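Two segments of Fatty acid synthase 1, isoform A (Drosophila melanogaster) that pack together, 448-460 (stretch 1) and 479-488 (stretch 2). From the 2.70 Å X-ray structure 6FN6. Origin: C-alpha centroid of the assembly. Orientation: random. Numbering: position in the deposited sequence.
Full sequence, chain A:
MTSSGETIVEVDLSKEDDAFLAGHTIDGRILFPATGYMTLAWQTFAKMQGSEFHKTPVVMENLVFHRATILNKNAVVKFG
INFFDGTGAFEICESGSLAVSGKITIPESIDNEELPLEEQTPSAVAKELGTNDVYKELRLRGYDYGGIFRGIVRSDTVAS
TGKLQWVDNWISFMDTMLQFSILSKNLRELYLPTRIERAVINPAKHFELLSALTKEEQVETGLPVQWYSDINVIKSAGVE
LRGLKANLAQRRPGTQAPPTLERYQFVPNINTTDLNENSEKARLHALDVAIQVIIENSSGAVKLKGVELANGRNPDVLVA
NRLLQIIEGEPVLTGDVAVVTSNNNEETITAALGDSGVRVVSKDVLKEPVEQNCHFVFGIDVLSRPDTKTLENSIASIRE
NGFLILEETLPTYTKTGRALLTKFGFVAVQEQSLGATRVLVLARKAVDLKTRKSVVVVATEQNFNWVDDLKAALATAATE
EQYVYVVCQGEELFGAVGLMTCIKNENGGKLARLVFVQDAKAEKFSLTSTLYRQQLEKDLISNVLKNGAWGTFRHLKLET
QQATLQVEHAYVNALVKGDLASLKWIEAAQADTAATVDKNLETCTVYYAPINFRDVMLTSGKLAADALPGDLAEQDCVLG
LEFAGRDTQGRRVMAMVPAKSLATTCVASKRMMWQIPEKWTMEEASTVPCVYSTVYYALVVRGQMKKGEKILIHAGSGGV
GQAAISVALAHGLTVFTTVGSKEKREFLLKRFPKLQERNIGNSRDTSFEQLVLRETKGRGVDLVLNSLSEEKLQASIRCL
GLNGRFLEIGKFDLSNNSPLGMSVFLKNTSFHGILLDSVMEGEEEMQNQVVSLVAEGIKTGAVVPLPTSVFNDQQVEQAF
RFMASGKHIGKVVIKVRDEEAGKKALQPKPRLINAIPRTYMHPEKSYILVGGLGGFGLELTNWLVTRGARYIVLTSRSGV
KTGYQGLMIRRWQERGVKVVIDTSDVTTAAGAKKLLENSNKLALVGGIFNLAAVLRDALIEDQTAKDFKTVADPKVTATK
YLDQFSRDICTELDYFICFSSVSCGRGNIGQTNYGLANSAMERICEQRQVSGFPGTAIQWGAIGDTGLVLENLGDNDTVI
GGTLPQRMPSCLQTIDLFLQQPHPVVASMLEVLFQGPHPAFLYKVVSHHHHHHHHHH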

# COMPACT_ATOMS: atom_id res chain seq x y z
N ASP A 448 36.39 84.53 5.92
CA ASP A 448 37.56 85.33 6.26
C ASP A 448 38.17 84.85 7.58
O ASP A 448 37.56 84.98 8.64
CB ASP A 448 37.18 86.81 6.35
CG ASP A 448 38.38 87.72 6.52
OD1 ASP A 448 39.53 87.26 6.33
OD2 ASP A 448 38.17 88.90 6.82
N LEU A 449 39.37 84.29 7.50
CA LEU A 449 40.04 83.73 8.67
C LEU A 449 40.44 84.83 9.66
O LEU A 449 40.53 84.60 10.87
CB LEU A 449 41.28 82.95 8.24
CG LEU A 449 41.04 81.73 7.34
CD1 LEU A 449 42.35 81.01 7.06
CD2 LEU A 449 40.01 80.77 7.93
N LYS A 450 40.67 86.02 9.12
CA LYS A 450 41.10 87.18 9.89
C LYS A 450 40.05 87.73 10.85
O LYS A 450 40.34 88.02 12.01
CB LYS A 450 41.53 88.28 8.92
CG LYS A 450 42.84 88.00 8.18
CD LYS A 450 42.96 88.82 6.91
CE LYS A 450 42.96 90.32 7.15
NZ LYS A 450 42.08 91.00 6.15
N THR A 451 38.82 87.89 10.36
CA THR A 451 37.76 88.53 11.13
C THR A 451 37.09 87.66 12.20
O THR A 451 36.44 88.19 13.10
CB THR A 451 36.67 89.07 10.19
OG1 THR A 451 36.15 88.01 9.38
CG2 THR A 451 37.23 90.19 9.32
N ARG A 452 37.20 86.34 12.11
CA ARG A 452 36.56 85.47 13.09
C ARG A 452 37.55 84.92 14.12
O ARG A 452 38.67 84.54 13.78
CB ARG A 452 35.81 84.33 12.41
CG ARG A 452 36.68 83.31 11.71
CD ARG A 452 35.80 82.34 10.95
NE ARG A 452 36.48 81.10 10.61
CZ ARG A 452 35.88 80.04 10.08
NH1 ARG A 452 34.58 80.07 9.82
NH2 ARG A 452 36.58 78.95 9.81
N LYS A 453 37.12 84.87 15.37
CA LYS A 453 37.95 84.37 16.46
C LYS A 453 38.16 82.86 16.33
O LYS A 453 37.26 82.12 15.94
CB LYS A 453 37.30 84.69 17.81
CG LYS A 453 36.95 86.17 17.98
CD LYS A 453 36.45 86.51 19.39
CE LYS A 453 36.27 88.02 19.56
NZ LYS A 453 35.85 88.41 20.94
N SER A 454 39.37 82.41 16.67
CA SER A 454 39.70 80.99 16.57
C SER A 454 40.82 80.60 17.53
O SER A 454 41.65 81.42 17.90
CB SER A 454 40.11 80.64 15.14
OG SER A 454 41.33 81.28 14.80
N VAL A 455 40.82 79.33 17.91
CA VAL A 455 41.86 78.78 18.77
C VAL A 455 42.23 77.40 18.22
O VAL A 455 41.43 76.77 17.53
CB VAL A 455 41.42 78.73 20.25
CG1 VAL A 455 40.34 77.67 20.46
CG2 VAL A 455 42.61 78.50 21.17
N VAL A 456 43.44 76.94 18.53
CA VAL A 456 43.96 75.70 17.95
C VAL A 456 44.18 74.63 19.02
O VAL A 456 44.62 74.94 20.13
CB VAL A 456 45.27 75.97 17.18
CG1 VAL A 456 45.85 74.68 16.62
CG2 VAL A 456 45.03 76.98 16.06
N VAL A 457 43.86 73.39 18.68
CA VAL A 457 44.09 72.26 19.57
C VAL A 457 45.13 71.33 18.95
O VAL A 457 45.07 71.01 17.77
CB VAL A 457 42.78 71.51 19.87
CG1 VAL A 457 43.04 70.33 20.81
CG2 VAL A 457 41.75 72.45 20.47
N VAL A 458 46.08 70.88 19.78
CA VAL A 458 47.26 70.18 19.29
C VAL A 458 46.95 68.78 18.75
O VAL A 458 47.53 68.37 17.75
CB VAL A 458 48.33 70.08 20.40
CG1 VAL A 458 49.63 69.53 19.83
CG2 VAL A 458 48.57 71.45 21.04
N ALA A 459 46.08 68.05 19.44
CA ALA A 459 45.67 66.72 19.00
C ALA A 459 46.87 65.84 18.65
O ALA A 459 46.99 65.35 17.53
CB ALA A 459 44.73 66.81 17.81
N THR A 460 47.76 65.64 19.62
CA THR A 460 48.94 64.80 19.45
C THR A 460 48.91 63.64 20.43
O THR A 460 48.17 63.66 21.41
CB THR A 460 50.24 65.62 19.63
OG1 THR A 460 51.37 64.74 19.58
CG2 THR A 460 50.22 66.36 20.96
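Stretch 2 (479-488) TEEQYVYVVC

The most distinctive feature of this contact is an arginine that engages two tyrosines of the neighbouring strand, one with its face and one with its edge. The guanidinium of Arg452 lies flat on the ring of Tyr483, with centres 4.0 Å apart and planes at 22°, and Arg452 CZ stands over the ring face, only 15° off its normal, in a cation-pi arrangement. At its edge the same group donates a nearly straight hydrogen bond from Arg452 NH2 to Tyr485 OH, 3.0 Å long. Arginine suits this place because its planar cation can stack through its face while donating hydrogen bonds in its plane. The two tyrosines lie two residues apart on a strand, so their side chains emerge on the same face of the sheet.

In stretch 2, Glu481 is the first residue to leave helical phi/psi after a helix; its positive phi belongs to a Schellman motif. The chain then extends through Gln482 into a strand that includes Tyr483 to Cys488 and runs on. This strand runs parallel to Ser454–Val457 of stretch 1, with a crossing angle of -26° and a closest axial approach of 4.8 Å. Register pairs Ser454 with Tyr483, Val455 with Val484, Val456 with Tyr485 and Val457 with Val486.

Parallel strands bond in a staggered ladder, each inner bonding residue reaching to two positions on its neighbour. Tyr483 N donates to Lys453 O (3.1 Å), and Tyr483 O accepts from Val455 N (3.2 Å). Val455 O then receives Tyr485 N (3.0 Å), Tyr485 O receives Val457 N (2.9 Å), and Val457 O receives Val487 N (3.0 Å). At the start of the ladder, a water accepts from Lys453 N at 3.2 Å and donates to Glu481 O at 2.7 Å, joining the two stretches beside the direct bond to Lys453 O.

Side chains alternate between the faces. With Tyr483 and Tyr485 lie Ser454 and Val456; small Ser454 brings its CB to 3.8 Å from Tyr485 CE2 at the ring edge, while Val456 CG1 packs 3.5 Å from Val487 CG2. Leu449, in the helical-phi/psi segment some residues before the strand, places CD2 4.4 Å from Tyr485 CZ, adding an apolar contact to a ring whose hydroxyl is bonded to arginine.

The other face carries Val455, Val457, Val484 and Val486. Beta-branched valine favours extended backbone and packs side by side on the face of the sheet: Val457 CG2 meets Val484 CG1 at 3.6 Å. Beyond the ladder stretch 1 turns, and Ala459, with positive phi, sets its compact CB 3.6 Å from Val486 CG1.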

# COMPACT_ATOMS: atom_id res chain seq x y z
N THR A 479 30.26 79.78 23.77
CA THR A 479 30.18 81.02 24.52
C THR A 479 31.01 82.13 23.88
O THR A 479 30.54 83.25 23.71
CB THR A 479 30.66 80.82 25.98
OG1 THR A 479 29.92 79.76 26.59
CG2 THR A 479 30.48 82.10 26.79
N GLU A 480 32.25 81.80 23.51
CA GLU A 480 33.20 82.79 23.02
C GLU A 480 33.04 83.11 21.53
O GLU A 480 33.82 83.87 20.97
CB GLU A 480 34.63 82.33 23.30
CG GLU A 480 34.97 82.19 24.78
CD GLU A 480 34.98 83.52 25.51
OE1 GLU A 480 36.02 83.86 26.11
OE2 GLU A 480 33.95 84.22 25.50
N GLU A 481 32.03 82.52 20.89
CA GLU A 481 31.75 82.81 19.49
C GLU A 481 32.98 82.56 18.61
O GLU A 481 33.33 83.41 17.79
CB GLU A 481 31.30 84.26 19.32
CG GLU A 481 30.09 84.65 20.17
CD GLU A 481 29.96 86.16 20.34
OE1 GLU A 481 30.84 86.76 20.99
OE2 GLU A 481 28.99 86.74 19.82
N GLN A 482 33.62 81.42 18.79
CA GLN A 482 34.84 81.10 18.05
C GLN A 482 34.80 79.71 17.42
O GLN A 482 33.96 78.87 17.77
CB GLN A 482 36.06 81.21 18.96
CG GLN A 482 35.99 80.34 20.21
CD GLN A 482 37.20 80.52 21.11
OE1 GLN A 482 38.18 81.16 20.73
NE2 GLN A 482 37.12 79.98 22.31
N TYR A 483 35.71 79.48 16.48
CA TYR A 483 35.84 78.20 15.80
C TYR A 483 37.10 77.49 16.28
O TYR A 483 38.09 78.14 16.61
CB TYR A 483 35.87 78.39 14.28
CG TYR A 483 34.59 78.95 13.70
CD1 TYR A 483 34.35 80.32 13.66
CD2 TYR A 483 33.60 78.11 13.20
CE1 TYR A 483 33.18 80.83 13.14
CE2 TYR A 483 32.43 78.61 12.68
CZ TYR A 483 32.22 79.97 12.65
OH TYR A 483 31.04 80.46 12.12
N VAL A 484 37.05 76.16 16.36
CA VAL A 484 38.17 75.39 16.87
C VAL A 484 38.85 74.61 15.74
O VAL A 484 38.21 73.84 15.03
CB VAL A 484 37.72 74.43 17.98
CG1 VAL A 484 38.90 73.65 18.54
CG2 VAL A 484 37.02 75.21 19.09
N TYR A 485 40.16 74.81 15.60
CA TYR A 485 40.94 74.08 14.61
C TYR A 485 41.69 72.94 15.29
O TYR A 485 42.57 73.18 16.12
CB TYR A 485 41.94 74.99 13.89
CG TYR A 485 41.30 75.94 12.90
CD1 TYR A 485 41.03 75.53 11.61
CD2 TYR A 485 41.00 77.25 13.26
CE1 TYR A 485 40.45 76.39 10.69
CE2 TYR A 485 40.42 78.12 12.35
CZ TYR A 485 40.15 77.68 11.07
OH TYR A 485 39.58 78.54 10.17
N VAL A 486 41.33 71.71 14.94
CA VAL A 486 42.01 70.54 15.47
C VAL A 486 43.12 70.17 14.50
O VAL A 486 42.85 69.76 13.37
CB VAL A 486 41.03 69.37 15.68
CG1 VAL A 486 41.70 68.23 16.44
CG2 VAL A 486 39.77 69.83 16.41
N VAL A 487 44.36 70.31 14.94
CA VAL A 487 45.51 70.08 14.08
C VAL A 487 46.18 68.76 14.44
O VAL A 487 46.59 68.56 15.58
CB VAL A 487 46.52 71.24 14.17
CG1 VAL A 487 47.71 70.99 13.26
CG2 VAL A 487 45.85 72.55 13.82
N CYS A 488 46.28 67.86 13.47
CA CYS A 488 46.91 66.56 13.69
C CYS A 488 48.00 66.31 12.65
O CYS A 488 47.76 65.69 11.61
CB CYS A 488 45.87 65.44 13.63
SG CYS A 488 46.55 63.79 13.91
O HOH W 1 33.92 84.63 15.47